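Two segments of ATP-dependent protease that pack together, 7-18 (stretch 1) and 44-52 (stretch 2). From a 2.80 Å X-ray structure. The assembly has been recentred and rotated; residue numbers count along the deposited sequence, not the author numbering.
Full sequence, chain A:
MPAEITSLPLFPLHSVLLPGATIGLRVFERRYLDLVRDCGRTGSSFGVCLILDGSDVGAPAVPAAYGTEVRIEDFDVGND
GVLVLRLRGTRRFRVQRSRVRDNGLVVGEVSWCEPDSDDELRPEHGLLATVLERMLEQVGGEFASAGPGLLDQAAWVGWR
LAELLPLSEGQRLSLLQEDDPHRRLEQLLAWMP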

ATOM      1  N   SER A   7     -13.397   5.798  -9.463  1.00 67.75           N
ATOM      2  CA  SER A   7     -12.380   5.409 -10.432  1.00 64.85           C
ATOM      3  C   SER A   7     -11.034   5.971  -9.990  1.00 62.46           C
ATOM      4  O   SER A   7     -10.898   7.183  -9.786  1.00 64.36           O
ATOM      5  CB  SER A   7     -12.747   5.911 -11.827  1.00 64.65           C
ATOM      6  N   LEU A   8     -10.042   5.096  -9.836  1.00 61.77           N
ATOM      7  CA  LEU A   8      -8.737   5.486  -9.327  1.00 60.71           C
ATOM      8  C   LEU A   8      -7.649   4.953 -10.252  1.00 61.13           C
ATOM      9  O   LEU A   8      -7.664   3.760 -10.603  1.00 60.97           O
ATOM     10  CB  LEU A   8      -8.529   4.960  -7.900  1.00 61.48           C
ATOM     11  CG  LEU A   8      -7.283   5.425  -7.144  1.00 61.23           C
ATOM     12  CD1 LEU A   8      -7.403   6.893  -6.755  1.00 62.86           C
ATOM     13  CD2 LEU A   8      -7.046   4.559  -5.917  1.00 61.78           C
ATOM     14  N   PRO A   9      -6.702   5.790 -10.675  1.00 62.20           N
ATOM     15  CA  PRO A   9      -5.583   5.289 -11.482  1.00 61.87           C
ATOM     16  C   PRO A   9      -4.668   4.399 -10.656  1.00 61.53           C
ATOM     17  O   PRO A   9      -4.326   4.716  -9.514  1.00 61.93           O
ATOM     18  CB  PRO A   9      -4.861   6.568 -11.930  1.00 61.00           C
ATOM     19  CG  PRO A   9      -5.852   7.677 -11.710  1.00 62.71           C
ATOM     20  CD  PRO A   9      -6.667   7.255 -10.531  1.00 63.83           C
ATOM     21  N   LEU A  10      -4.262   3.279 -11.247  1.00 60.09           N
ATOM     22  CA  LEU A  10      -3.488   2.261 -10.551  1.00 60.85           C
ATOM     23  C   LEU A  10      -2.079   2.190 -11.124  1.00 63.35           C
ATOM     24  O   LEU A  10      -1.903   2.097 -12.343  1.00 63.79           O
ATOM     25  CB  LEU A  10      -4.170   0.894 -10.654  1.00 59.89           C
ATOM     26  CG  LEU A  10      -5.653   0.847 -10.277  1.00 59.88           C
ATOM     27  CD1 LEU A  10      -6.167  -0.586 -10.300  1.00 59.85           C
ATOM     28  CD2 LEU A  10      -5.897   1.490  -8.923  1.00 60.02           C
ATOM     29  N   PHE A  11      -1.080   2.232 -10.239  1.00 60.75           N
ATOM     30  CA  PHE A  11       0.325   2.102 -10.608  1.00 61.86           C
ATOM     31  C   PHE A  11       0.817   0.702 -10.283  1.00 64.98           C
ATOM     32  O   PHE A  11       0.656   0.243  -9.142  1.00 63.66           O
ATOM     33  CB  PHE A  11       1.176   3.135  -9.877  1.00 63.60           C
ATOM     34  CG  PHE A  11       1.223   4.473 -10.559  1.00 64.68           C
ATOM     35  CD1 PHE A  11       0.056   5.102 -10.956  1.00 65.67           C
ATOM     36  CD2 PHE A  11       2.435   5.103 -10.801  1.00 65.43           C
ATOM     37  CE1 PHE A  11       0.094   6.331 -11.585  1.00 66.61           C
ATOM     38  CE2 PHE A  11       2.478   6.337 -11.426  1.00 66.10           C
ATOM     39  CZ  PHE A  11       1.306   6.951 -11.820  1.00 66.80           C
ATOM     40  N   PRO A  12       1.410   0.003 -11.244  1.00 64.21           N
ATOM     41  CA  PRO A  12       1.802  -1.393 -11.015  1.00 64.33           C
ATOM     42  C   PRO A  12       3.176  -1.542 -10.377  1.00 64.00           C
ATOM     43  O   PRO A  12       4.177  -1.077 -10.932  1.00 64.44           O
ATOM     44  CB  PRO A  12       1.783  -1.981 -12.429  1.00 65.08           C
ATOM     45  CG  PRO A  12       2.172  -0.821 -13.302  1.00 65.15           C
ATOM     46  CD  PRO A  12       1.621   0.422 -12.641  1.00 64.77           C
ATOM     47  N   LEU A  13       3.238  -2.202  -9.222  1.00 60.63           N
ATOM     48  CA  LEU A  13       4.496  -2.448  -8.532  1.00 57.84           C
ATOM     49  C   LEU A  13       4.653  -3.934  -8.245  1.00 57.11           C
ATOM     50  O   LEU A  13       3.672  -4.647  -8.022  1.00 56.06           O
ATOM     51  CB  LEU A  13       4.593  -1.661  -7.215  1.00 57.18           C
ATOM     52  CG  LEU A  13       4.519  -0.133  -7.256  1.00 57.89           C
ATOM     53  CD1 LEU A  13       5.086   0.428  -5.974  1.00 59.44           C
ATOM     54  CD2 LEU A  13       5.253   0.446  -8.450  1.00 58.65           C
ATOM     55  N   HIS A  14       5.904  -4.393  -8.242  1.00 62.03           N
ATOM     56  CA  HIS A  14       6.233  -5.781  -7.940  1.00 60.69           C
ATOM     57  C   HIS A  14       6.274  -6.065  -6.447  1.00 55.81           C
ATOM     58  O   HIS A  14       6.851  -7.076  -6.028  1.00 54.18           O
ATOM     59  CB  HIS A  14       7.571  -6.156  -8.582  1.00 61.99           C
ATOM     60  CG  HIS A  14       7.514  -6.257 -10.074  1.00 61.47           C
ATOM     61  ND1 HIS A  14       7.101  -7.399 -10.726  1.00 62.03           N
ATOM     62  CD2 HIS A  14       7.812  -5.359 -11.041  1.00 61.45           C
ATOM     63  CE1 HIS A  14       7.154  -7.201 -12.031  1.00 62.13           C
ATOM     64  NE2 HIS A  14       7.580  -5.970 -12.249  1.00 61.79           N
ATOM     65  N   SER A  15       5.671  -5.194  -5.644  1.00 56.40           N
ATOM     66  CA  SER A  15       5.620  -5.356  -4.201  1.00 54.12           C
ATOM     67  C   SER A  15       4.446  -4.546  -3.679  1.00 52.59           C
ATOM     68  O   SER A  15       4.205  -3.431  -4.147  1.00 53.86           O
ATOM     69  CB  SER A  15       6.922  -4.898  -3.540  1.00 53.64           C
ATOM     70  OG  SER A  15       7.203  -3.553  -3.885  1.00 53.19           O
ATOM     71  N   VAL A  16       3.714  -5.110  -2.720  1.00 51.26           N
ATOM     72  CA  VAL A  16       2.571  -4.392  -2.174  1.00 51.08           C
ATOM     73  C   VAL A  16       3.065  -3.233  -1.313  1.00 51.59           C
ATOM     74  O   VAL A  16       4.162  -3.271  -0.734  1.00 51.43           O
ATOM     75  CB  VAL A  16       1.651  -5.331  -1.369  1.00 52.56           C
ATOM     76  CG1 VAL A  16       1.566  -6.695  -2.041  1.00 52.61           C
ATOM     77  CG2 VAL A  16       2.118  -5.458   0.071  1.00 53.46           C
ATOM     78  N   LEU A  17       2.261  -2.179  -1.254  1.00 53.77           N
ATOM     79  CA  LEU A  17       2.526  -1.037  -0.393  1.00 53.77           C
ATOM     80  C   LEU A  17       1.619  -1.134   0.826  1.00 55.85           C
ATOM     81  O   LEU A  17       0.392  -1.071   0.699  1.00 55.36           O
ATOM     82  CB  LEU A  17       2.292   0.278  -1.136  1.00 51.85           C
ATOM     83  CG  LEU A  17       2.520   1.530  -0.288  1.00 51.54           C
ATOM     84  CD1 LEU A  17       3.939   1.551   0.268  1.00 51.16           C
ATOM     85  CD2 LEU A  17       2.242   2.781  -1.102  1.00 51.05           C
ATOM     86  N   LEU A  18       2.216  -1.307   1.992  1.00 55.94           N
ATOM     87  CA  LEU A  18       1.416  -1.390   3.199  1.00 57.55           C
ATOM     88  C   LEU A  18       1.011   0.010   3.658  1.00 57.30           C
ATOM     89  O   LEU A  18       1.712   0.987   3.384  1.00 56.65           O
ATOM     90  CB  LEU A  18       2.193  -2.095   4.304  1.00 58.94           C
ATOM     91  CG  LEU A  18       2.774  -3.459   3.926  1.00 58.32           C
ATOM     92  CD1 LEU A  18       3.573  -4.036   5.081  1.00 60.17           C
ATOM     93  CD2 LEU A  18       1.672  -4.413   3.502  1.00 57.09           C
ATOM     94  N   SER A  44      -6.555  14.832  -7.272  1.00 91.98           N
ATOM     95  CA  SER A  44      -6.936  13.441  -7.080  1.00 86.75           C
ATOM     96  C   SER A  44      -5.691  12.573  -6.966  1.00 80.76           C
ATOM     97  O   SER A  44      -4.690  12.799  -7.650  1.00 79.08           O
ATOM     98  CB  SER A  44      -7.808  12.958  -8.239  1.00 86.31           C
ATOM     99  OG  SER A  44      -7.017  12.444  -9.298  1.00 84.34           O
ATOM    100  N   SER A  45      -5.755  11.578  -6.089  1.00 78.30           N
ATOM    101  CA  SER A  45      -4.624  10.701  -5.848  1.00 73.63           C
ATOM    102  C   SER A  45      -4.653   9.522  -6.819  1.00 69.91           C
ATOM    103  O   SER A  45      -5.510   9.423  -7.701  1.00 70.79           O
ATOM    104  CB  SER A  45      -4.634  10.216  -4.399  1.00 73.70           C
ATOM    105  OG  SER A  45      -5.815   9.480  -4.122  1.00 73.96           O
ATOM    106  N   PHE A  46      -3.690   8.620  -6.657  1.00 67.08           N
ATOM    107  CA  PHE A  46      -3.686   7.340  -7.345  1.00 64.51           C
ATOM    108  C   PHE A  46      -3.325   6.253  -6.339  1.00 64.32           C
ATOM    109  O   PHE A  46      -3.082   6.527  -5.158  1.00 64.84           O
ATOM    110  CB  PHE A  46      -2.730   7.347  -8.548  1.00 62.79           C
ATOM    111  CG  PHE A  46      -1.287   7.569  -8.190  1.00 61.89           C
ATOM    112  CD1 PHE A  46      -0.762   8.849  -8.134  1.00 63.02           C
ATOM    113  CD2 PHE A  46      -0.449   6.495  -7.935  1.00 60.51           C
ATOM    114  CE1 PHE A  46       0.569   9.053  -7.816  1.00 62.76           C
ATOM    115  CE2 PHE A  46       0.881   6.693  -7.614  1.00 60.66           C
ATOM    116  CZ  PHE A  46       1.390   7.975  -7.553  1.00 61.65           C
ATOM    117  N   GLY A  47      -3.299   5.006  -6.808  1.00 62.11           N
ATOM    118  CA  GLY A  47      -3.058   3.878  -5.941  1.00 61.95           C
ATOM    119  C   GLY A  47      -1.957   2.983  -6.475  1.00 60.16           C
ATOM    120  O   GLY A  47      -1.582   3.043  -7.646  1.00 58.13           O
ATOM    121  N   VAL A  48      -1.443   2.142  -5.584  1.00 62.25           N
ATOM    122  CA  VAL A  48      -0.390   1.182  -5.899  1.00 59.44           C
ATOM    123  C   VAL A  48      -0.957  -0.217  -5.713  1.00 58.91           C
ATOM    124  O   VAL A  48      -1.450  -0.554  -4.628  1.00 57.74           O
ATOM    125  CB  VAL A  48       0.854   1.393  -5.023  1.00 56.69           C
ATOM    126  CG1 VAL A  48       1.661   0.111  -4.937  1.00 55.15           C
ATOM    127  CG2 VAL A  48       1.699   2.528  -5.575  1.00 55.89           C
ATOM    128  N   CYS A  49      -0.892  -1.025  -6.768  1.00 58.63           N
ATOM    129  CA  CYS A  49      -1.339  -2.409  -6.731  1.00 57.81           C
ATOM    130  C   CYS A  49      -0.195  -3.330  -7.125  1.00 57.81           C
ATOM    131  O   CYS A  49       0.535  -3.055  -8.080  1.00 57.11           O
ATOM    132  CB  CYS A  49      -2.525  -2.638  -7.670  1.00 58.54           C
ATOM    133  SG  CYS A  49      -4.124  -2.157  -6.991  1.00 59.96           S
ATOM    134  N   LEU A  50      -0.043  -4.421  -6.382  1.00 53.23           N
ATOM    135  CA  LEU A  50       0.861  -5.481  -6.797  1.00 54.47           C
ATOM    136  C   LEU A  50       0.313  -6.168  -8.045  1.00 58.12           C
ATOM    137  O   LEU A  50      -0.856  -6.568  -8.081  1.00 59.73           O
ATOM    138  CB  LEU A  50       1.041  -6.489  -5.664  1.00 53.40           C
ATOM    139  CG  LEU A  50       1.759  -7.788  -6.029  1.00 53.17           C
ATOM    140  CD1 LEU A  50       3.256  -7.559  -6.163  1.00 53.87           C
ATOM    141  CD2 LEU A  50       1.461  -8.881  -5.016  1.00 54.35           C
ATOM    142  N   ILE A  51       1.153  -6.293  -9.077  1.00 58.41           N
ATOM    143  CA  ILE A  51       0.735  -6.922 -10.330  1.00 62.12           C
ATOM    144  C   ILE A  51       1.007  -8.419 -10.293  1.00 66.10           C
ATOM    145  O   ILE A  51       1.620  -8.936  -9.350  1.00 66.05           O
ATOM    146  CB  ILE A  51       1.418  -6.286 -11.560  1.00 61.96           C
ATOM    147  CG1 ILE A  51       2.773  -5.659 -11.202  1.00 61.62           C
ATOM    148  CG2 ILE A  51       0.495  -5.277 -12.221  1.00 61.09           C
ATOM    149  CD1 ILE A  51       3.879  -6.653 -10.891  1.00 61.95           C
ATOM    150  N   LEU A  52       0.542  -9.126 -11.315  1.00 63.22           N
ATOM    151  CA  LEU A  52       0.796 -10.555 -11.431  1.00 67.21           C
ATOM    152  C   LEU A  52       0.806 -10.924 -12.909  1.00 70.62           C
ATOM    153  O   LEU A  52       0.199 -11.910 -13.332  1.00 72.51           O
ATOM    154  CB  LEU A  52      -0.240 -11.374 -10.661  1.00 67.89           C
ATOM    155  CG  LEU A  52      -1.377 -10.645  -9.939  1.00 67.64           C
ATOM    156  CD1 LEU A  52      -2.723 -11.127 -10.436  1.00 68.65           C
ATOM    157  CD2 LEU A  52      -1.269 -10.818  -8.430  1.00 68.21           C
TER

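The two stretches pair as parallel strands, bridged from Leu-10 with Gly-47 through Leu-13 with Leu-50, and bury 855 Å² between them. The evidence is a ladder of five backbone hydrogen bonds that alternates in direction. Gly-47 N donates to Pro-9 O (2.9 Å) and Phe-11 N to Gly-47 O (2.8 Å); Cys-49 N then donates to Phe-11 O (3.1 Å), Leu-13 N to Cys-49 O (3.1 Å), and Ile-51 N to Leu-13 O (3.2 Å). Angles at hydrogen of 152° to 173° support all five. Proline has no amide hydrogen; this costs the ladder nothing at Pro-12, whose N is out of phase with the donors Phe-11 and Leu-13, while at Pro-9, in phase with them, the ring CD meets Ser-45 O at 3.7 Å and no bond forms.

Val-48 has the largest area covered by the other stretch, 90 Å². It shares a sheet face with Phe-11, Leu-13 and Leu-50, and its CG1 lies 3.6 Å from Leu-13 CD1 and 3.9 Å from Leu-17 CB. The chain beyond the strand of stretch 1 thus returns to the same methyl, against which Leu-13 CD1 and Leu-17 CB both pack.

Phe-11 (82 Å²) meets Phe-46 in a face-to-face stack: the ring centroids are 4.1 Å apart, the planes are inclined by 26°, and Phe-11 CD1 approaches Phe-46 CD2 to 3.4 Å. The faces remain in contact despite the tilt.

Ile-51 (75 Å²) combines its backbone bond with two side-chain contacts. Its CG2 is 3.5 Å from Pro-12 CB, while CD1 sits over the His-14 ring, 3.6 Å from the centroid and 23° off the normal, the geometry of a CH-pi contact. Nearby, Leu-50 CB packs 3.7 Å from Val-16 CG1.

At Gly-47 the absence of a side chain matters: an ideal CB would lie only 3.1 Å from Leu-8 CD2, a tight approach.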